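Local structure of xenavidin (2UZ2) at residues 34-39 and 46-51. The protein binds biotin as a tetrameric member of the avidin family, each subunit holding the ligand at one end of a beta-barrel. Numbering follows the deposited sequence. Where two conformers were deposited one is given.
With BTN (biotin), chain D.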
loop_
_atom_site.group_PDB
_atom_site.type_symbol
_atom_site.label_atom_id
_atom_site.label_comp_id
_atom_site.label_asym_id
_atom_site.label_seq_id
_atom_site.Cartn_x
_atom_site.Cartn_y
_atom_site.Cartn_z
ATOM N N THR B 34 -16.151 -13.978 -11.064
ATOM C CA THR B 34 -16.469 -14.143 -9.635
ATOM C C THR B 34 -15.225 -14.444 -8.827
ATOM O O THR B 34 -14.215 -14.912 -9.346
ATOM C CB THR B 34 -17.474 -15.281 -9.391
ATOM O OG1 THR B 34 -16.957 -16.528 -9.902
ATOM C CG2 THR B 34 -18.814 -14.980 -10.048
ATOM N N TYR B 35 -15.343 -14.227 -7.527
ATOM C CA TYR B 35 -14.227 -14.522 -6.626
ATOM C C TYR B 35 -14.784 -15.267 -5.429
ATOM O O TYR B 35 -15.804 -14.867 -4.815
ATOM C CB TYR B 35 -13.586 -13.215 -6.180
ATOM C CG TYR B 35 -12.210 -13.399 -5.632
ATOM C CD1 TYR B 35 -11.078 -13.145 -6.436
ATOM C CD2 TYR B 35 -12.021 -13.758 -4.318
ATOM C CE1 TYR B 35 -9.790 -13.280 -5.913
ATOM C CE2 TYR B 35 -10.722 -13.917 -3.802
ATOM C CZ TYR B 35 -9.623 -13.669 -4.624
ATOM O OH TYR B 35 -8.358 -13.837 -4.053
ATOM N N PHE B 36 -14.121 -16.358 -5.074
ATOM C CA PHE B 36 -14.518 -17.069 -3.894
ATOM C C PHE B 36 -13.344 -17.060 -2.913
ATOM O O PHE B 36 -12.314 -17.741 -3.119
ATOM C CB PHE B 36 -14.978 -18.506 -4.128
ATOM C CG PHE B 36 -15.497 -19.125 -2.856
ATOM C CD1 PHE B 36 -16.826 -19.040 -2.545
ATOM C CD2 PHE B 36 -14.620 -19.667 -1.918
ATOM C CE1 PHE B 36 -17.326 -19.578 -1.367
ATOM C CE2 PHE B 36 -15.089 -20.185 -0.700
ATOM C CZ PHE B 36 -16.459 -20.132 -0.422
ATOM N N THR B 37 -13.479 -16.284 -1.859
ATOM C CA THR B 37 -12.333 -16.180 -0.935
ATOM C C THR B 37 -12.266 -17.305 0.114
ATOM O O THR B 37 -13.278 -17.719 0.679
ATOM C CB THR B 37 -12.279 -14.810 -0.234
ATOM O OG1 THR B 37 -11.074 -14.757 0.532
ATOM C CG2 THR B 37 -13.476 -14.633 0.690
ATOM N N SER B 38 -11.060 -17.788 0.399
ATOM C CA SER B 38 -10.882 -18.826 1.406
ATOM C C SER B 38 -10.686 -18.194 2.778
ATOM O O SER B 38 -10.679 -18.899 3.809
ATOM C CB SER B 38 -9.698 -19.719 1.053
ATOM O OG SER B 38 -10.052 -20.629 0.036
ATOM N N VAL B 39 -10.549 -16.870 2.785
ATOM C CA VAL B 39 -10.347 -16.068 4.001
ATOM C C VAL B 39 -11.226 -14.814 4.083
ATOM O O VAL B 39 -11.581 -14.231 3.088
ATOM C CB VAL B 39 -8.856 -15.672 4.225
ATOM C CG1 VAL B 39 -8.000 -16.918 4.405
ATOM C CG2 VAL B 39 -8.350 -14.777 3.115
ATOM N N ILE B 46 -18.972 -17.158 3.936
ATOM C CA ILE B 46 -18.458 -16.690 2.643
ATOM C C ILE B 46 -19.309 -17.229 1.486
ATOM O O ILE B 46 -19.704 -18.408 1.481
ATOM C CB ILE B 46 -16.994 -17.112 2.456
ATOM C CG1 ILE B 46 -16.115 -16.370 3.484
ATOM C CG2 ILE B 46 -16.517 -16.797 1.056
ATOM C CD1 ILE B 46 -14.822 -17.087 3.840
ATOM N N ARG B 47 -19.608 -16.344 0.535
ATOM C CA ARG B 47 -20.263 -16.763 -0.714
ATOM C C ARG B 47 -19.554 -16.175 -1.893
ATOM O O ARG B 47 -18.871 -15.145 -1.778
ATOM C CB ARG B 47 -21.769 -16.424 -0.765
ATOM C CG ARG B 47 -22.620 -17.445 0.046
ATOM C CD ARG B 47 -24.144 -17.359 -0.216
ATOM N NE ARG B 47 -24.890 -18.096 0.807
ATOM C CZ ARG B 47 -24.994 -17.697 2.074
ATOM N NH1 ARG B 47 -24.443 -16.556 2.452
ATOM N NH2 ARG B 47 -25.652 -18.425 2.961
ATOM N N ILE B 48 -19.691 -16.865 -3.027
ATOM C CA ILE B 48 -19.139 -16.398 -4.298
ATOM C C ILE B 48 -19.613 -14.961 -4.496
ATOM O O ILE B 48 -20.811 -14.660 -4.246
ATOM C CB ILE B 48 -19.653 -17.277 -5.448
ATOM C CG1 ILE B 48 -19.224 -18.733 -5.238
ATOM C CG2 ILE B 48 -19.157 -16.752 -6.771
ATOM C CD1 ILE B 48 -19.776 -19.706 -6.265
ATOM N N SER B 49 -18.689 -14.096 -4.928
ATOM C CA SER B 49 -18.958 -12.678 -5.094
ATOM C C SER B 49 -18.573 -12.201 -6.480
ATOM O O SER B 49 -17.638 -12.720 -7.077
ATOM C CB SER B 49 -18.199 -11.890 -3.998
ATOM O OG SER B 49 -18.657 -12.297 -2.692
ATOM N N PRO B 50 -19.324 -11.236 -7.025
ATOM C CA PRO B 50 -19.040 -10.801 -8.389
ATOM C C PRO B 50 -17.857 -9.844 -8.513
ATOM O O PRO B 50 -17.535 -9.123 -7.576
ATOM C CB PRO B 50 -20.319 -10.071 -8.774
ATOM C CG PRO B 50 -20.807 -9.458 -7.444
ATOM C CD PRO B 50 -20.491 -10.546 -6.439
ATOM N N LEU B 51 -17.267 -9.788 -9.709
ATOM C CA LEU B 51 -16.209 -8.828 -9.962
ATOM C C LEU B 51 -16.349 -8.241 -11.352
ATOM O O LEU B 51 -16.948 -8.876 -12.249
ATOM C CB LEU B 51 -14.822 -9.486 -9.835
ATOM C CG LEU B 51 -14.435 -10.556 -10.878
ATOM C CD1 LEU B 51 -13.685 -10.018 -12.088
ATOM C CD2 LEU B 51 -13.572 -11.590 -10.187
HETATM C C11 BTN D . -14.686 -9.352 4.401
HETATM O O11 BTN D . -15.139 -8.267 4.835
HETATM O O12 BTN D . -14.409 -10.244 5.240
HETATM C C10 BTN D . -14.484 -9.592 2.916
HETATM C C9 BTN D . -13.525 -10.745 2.637
HETATM C C8 BTN D . -12.079 -10.238 2.487
HETATM C C7 BTN D . -11.191 -11.196 1.713
HETATM C C2 BTN D . -9.760 -10.666 1.540
HETATM S S1 BTN D . -9.715 -9.399 0.454
HETATM C C6 BTN D . -7.942 -9.673 0.096
HETATM C C5 BTN D . -7.523 -11.094 0.432
HETATM N N1 BTN D . -7.323 -11.983 -0.716
HETATM C C3 BTN D . -8.170 -13.021 -0.654
HETATM O O3 BTN D . -8.074 -14.223 -1.379
HETATM N N2 BTN D . -9.120 -12.784 0.247
HETATM C C4 BTN D . -8.711 -11.723 1.154
HETATM O O HOH W 1 -16.149 -14.835 -2.025
#
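Tyr35 and Ser49 form an antiparallel hydrogen-bonded pair between neighbouring strands 30-36 and 49-55 of the avidin barrel, with Tyr35 N donating to Ser49 O at 2.8 Å and Ser49 N returning a bond to Tyr35 O. Beyond Phe36 and Ile48 the two segments separate, and a water joins them: it donates to Tyr35 O and Arg47 O and accepts from Thr37 N. Ser49 OG also turns to this end, donating to Arg47 O while it is hydrogen-bonded to Ala70 N.

On the side of the sheet bearing Thr34 and Phe36, the two branches of Ile48 split the contact. Its CG2 presses on Thr34 CB at 3.4 Å, a tight carbon pair, whereas CG1 meets the edge of the Phe36 ring at CD1. With CG anti to the backbone N (chi1 -175°), the Phe36 ring lies against residues 46-48, and Ile46 CG2 sits over one face of the ring in a CH-pi contact, 3.9 Å from its centroid. The same methyl touches Thr37 CG2 at 3.8 Å, so that Ile46 bridges the ring and the start of the loop that follows strand 30-36.

Tyr35 projects to the barrel interior, where Leu51 CD2 packs beside its CB and Trp78 meets its ring. Its hydroxyl donates to the ureido oxygen O3 of biotin, which lies near the plane of the phenol ring at its edge; Ser18 and Asn14 are among the other residues hydrogen-bonded to the ligand. Thr37 OG1, anti to its own backbone N (chi1 -174°), receives biotin N2 at 2.8 Å and donates its proton to a lone pair of Val39 O at 2.7 Å, a bond that fixes the hydroxyl as acceptor for the ureido N-H.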